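Local coordinates for sensor protein (Shewanella oneidensis, PDB 3LIC) that probably senses an extracellular signal through its PDC-fold domain and relays it across the membrane to its own histidine kinase part, at residues Glu30-Asn35 with Val165-Asp170. Numbering follows the deposited sequence.
Sequences EHAQAN and VDLALD. With EDO (1,2-ethanediol), chain B.
Ala32, on helix 2-46, points its methyl at Val165 and Leu167 of strand 161-168. Its CB lies 4.3 Å from CG1 of Val165 and 4.4 Å from CD2 of Leu167. The other Val165 branch, CG2, comes within 4.1 Å of the Ala32 backbone O. That branch sits beside the Val165 backbone N, with CG1 anti to the same N (chi1 180°), which brings both methyls to the helix. All three residues are buried, and no hydrogen bond crosses between 30-35 and 165-170. Trp132 also touches Ala32 and Leu167, and Phe72 touches Val165. The arrangement belongs to the PDC fold, in which the long helix 2-46 packs against an antiparallel sheet. Strand 161-168 lies inside that sheet, between strands 74-79 and 145-153. Asp166, between Val165 and Leu167, points away from the helix. Its OD1 accepts a hydrogen bond from O2 of 1,2-ethanediol at 2.6 Å and is also hydrogen-bonded to the Tyr93 hydroxyl. The diol, probably from the crystallisation liquor, further bonds to Thr164 and Tyr136. With an alanine here in place of Asp166, the Tyr93 hydroxyl would probably lose this partner and the diol would be less firmly held. Backbone hydrogen bonds of Asp166 with Phe73 and Gly74, and of Val165 with Tyr149, join strand 161-168 to its neighbours on both sides.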
loop_
_atom_site.group_PDB
_atom_site.type_symbol
_atom_site.label_atom_id
_atom_site.label_comp_id
_atom_site.label_asym_id
_atom_site.label_seq_id
_atom_site.Cartn_x
_atom_site.Cartn_y
_atom_site.Cartn_z
ATOM N N GLU A 30 -5.128 -8.370 1.926
ATOM C CA GLU A 30 -6.177 -9.230 1.436
ATOM C C GLU A 30 -7.560 -8.674 1.809
ATOM O O GLU A 30 -8.506 -8.842 1.025
ATOM C CB GLU A 30 -6.016 -10.680 1.916
ATOM C CG GLU A 30 -4.696 -11.283 1.411
ATOM C CD GLU A 30 -4.465 -12.707 1.927
ATOM O OE1 GLU A 30 -5.194 -13.117 2.849
ATOM O OE2 GLU A 30 -3.544 -13.406 1.420
ATOM N N HIS A 31 -7.700 -8.073 3.005
ATOM C CA HIS A 31 -8.971 -7.434 3.377
ATOM C C HIS A 31 -9.342 -6.311 2.354
ATOM O O HIS A 31 -10.459 -6.199 1.893
ATOM C CB HIS A 31 -8.873 -6.883 4.813
ATOM C CG HIS A 31 -10.126 -6.225 5.282
ATOM N ND1 HIS A 31 -10.138 -5.216 6.233
ATOM C CD2 HIS A 31 -11.408 -6.400 4.901
ATOM C CE1 HIS A 31 -11.378 -4.804 6.429
ATOM N NE2 HIS A 31 -12.171 -5.521 5.638
ATOM N N ALA A 32 -8.371 -5.490 1.991
ATOM C CA ALA A 32 -8.582 -4.385 1.036
ATOM C C ALA A 32 -8.939 -4.934 -0.363
ATOM O O ALA A 32 -9.843 -4.435 -1.024
ATOM C CB ALA A 32 -7.304 -3.526 0.950
ATOM N N GLN A 33 -8.217 -5.982 -0.774
ATOM C CA GLN A 33 -8.483 -6.686 -2.026
ATOM C C GLN A 33 -9.901 -7.186 -2.088
ATOM O O GLN A 33 -10.645 -6.815 -3.015
ATOM C CB GLN A 33 -7.473 -7.806 -2.246
ATOM C CG GLN A 33 -6.056 -7.219 -2.436
ATOM C CD GLN A 33 -4.870 -8.242 -2.385
ATOM O OE1 GLN A 33 -5.059 -9.443 -2.438
ATOM N NE2 GLN A 33 -3.667 -7.737 -2.239
ATOM N N ALA A 34 -10.269 -8.001 -1.109
ATOM C CA ALA A 34 -11.592 -8.617 -1.025
ATOM C C ALA A 34 -12.743 -7.647 -1.062
ATOM O O ALA A 34 -13.745 -7.885 -1.759
ATOM C CB ALA A 34 -11.708 -9.434 0.240
ATOM N N ASN A 35 -12.610 -6.567 -0.303
ATOM C CA ASN A 35 -13.605 -5.499 -0.308
ATOM C C ASN A 35 -13.753 -4.695 -1.596
ATOM O O ASN A 35 -14.838 -4.363 -2.002
ATOM C CB ASN A 35 -13.293 -4.556 0.834
ATOM C CG ASN A 35 -13.974 -4.995 2.110
ATOM O OD1 ASN A 35 -14.658 -4.198 2.758
ATOM N ND2 ASN A 35 -13.838 -6.279 2.453
ATOM N N VAL A 165 -9.569 1.049 -3.085
ATOM C CA VAL A 165 -9.426 1.252 -1.634
ATOM C C VAL A 165 -8.005 1.845 -1.513
ATOM O O VAL A 165 -7.060 1.388 -2.206
ATOM C CB VAL A 165 -9.619 -0.077 -0.791
ATOM C CG1 VAL A 165 -9.466 0.150 0.668
ATOM C CG2 VAL A 165 -11.057 -0.548 -0.884
ATOM N N ASP A 166 -7.864 2.914 -0.714
ATOM C CA ASP A 166 -6.566 3.526 -0.391
ATOM C C ASP A 166 -6.140 3.109 1.010
ATOM O O ASP A 166 -6.956 3.102 1.962
ATOM C CB ASP A 166 -6.645 5.081 -0.421
ATOM C CG ASP A 166 -7.041 5.626 -1.784
ATOM O OD1 ASP A 166 -7.513 6.789 -1.841
ATOM O OD2 ASP A 166 -6.858 4.893 -2.801
ATOM N N LEU A 167 -4.848 2.810 1.143
ATOM C CA LEU A 167 -4.263 2.554 2.438
ATOM C C LEU A 167 -3.205 3.632 2.697
ATOM O O LEU A 167 -2.262 3.761 1.926
ATOM C CB LEU A 167 -3.599 1.172 2.461
ATOM C CG LEU A 167 -4.491 -0.056 2.234
ATOM C CD1 LEU A 167 -3.536 -1.275 2.402
ATOM C CD2 LEU A 167 -5.644 -0.139 3.265
ATOM N N ALA A 168 -3.355 4.400 3.780
ATOM C CA ALA A 168 -2.425 5.504 4.059
ATOM C C ALA A 168 -1.089 4.918 4.532
ATOM O O ALA A 168 -1.076 4.086 5.468
ATOM C CB ALA A 168 -3.017 6.418 5.144
ATOM N N LEU A 169 0.038 5.311 3.936
ATOM C CA LEU A 169 1.280 4.686 4.384
ATOM C C LEU A 169 1.626 5.011 5.795
ATOM O O LEU A 169 2.237 4.168 6.467
ATOM C CB LEU A 169 2.495 5.083 3.534
ATOM C CG LEU A 169 2.413 4.885 2.030
ATOM C CD1 LEU A 169 3.825 5.102 1.493
ATOM C CD2 LEU A 169 1.918 3.575 1.588
ATOM N N ASP A 170 1.335 6.231 6.250
ATOM C CA ASP A 170 1.662 6.573 7.662
ATOM C C ASP A 170 1.098 5.578 8.668
ATOM O O ASP A 170 1.609 5.442 9.783
ATOM C CB ASP A 170 1.209 8.006 8.047
ATOM C CG ASP A 170 2.123 9.092 7.413
ATOM O OD1 ASP A 170 3.243 8.757 6.896
ATOM O OD2 ASP A 170 1.725 10.284 7.419
HETATM C C1 EDO B . -7.902 6.764 -5.660
HETATM O O1 EDO B . -8.465 5.767 -4.780
HETATM C C2 EDO B . -7.662 8.096 -4.954
HETATM O O2 EDO B . -6.565 7.958 -4.019
#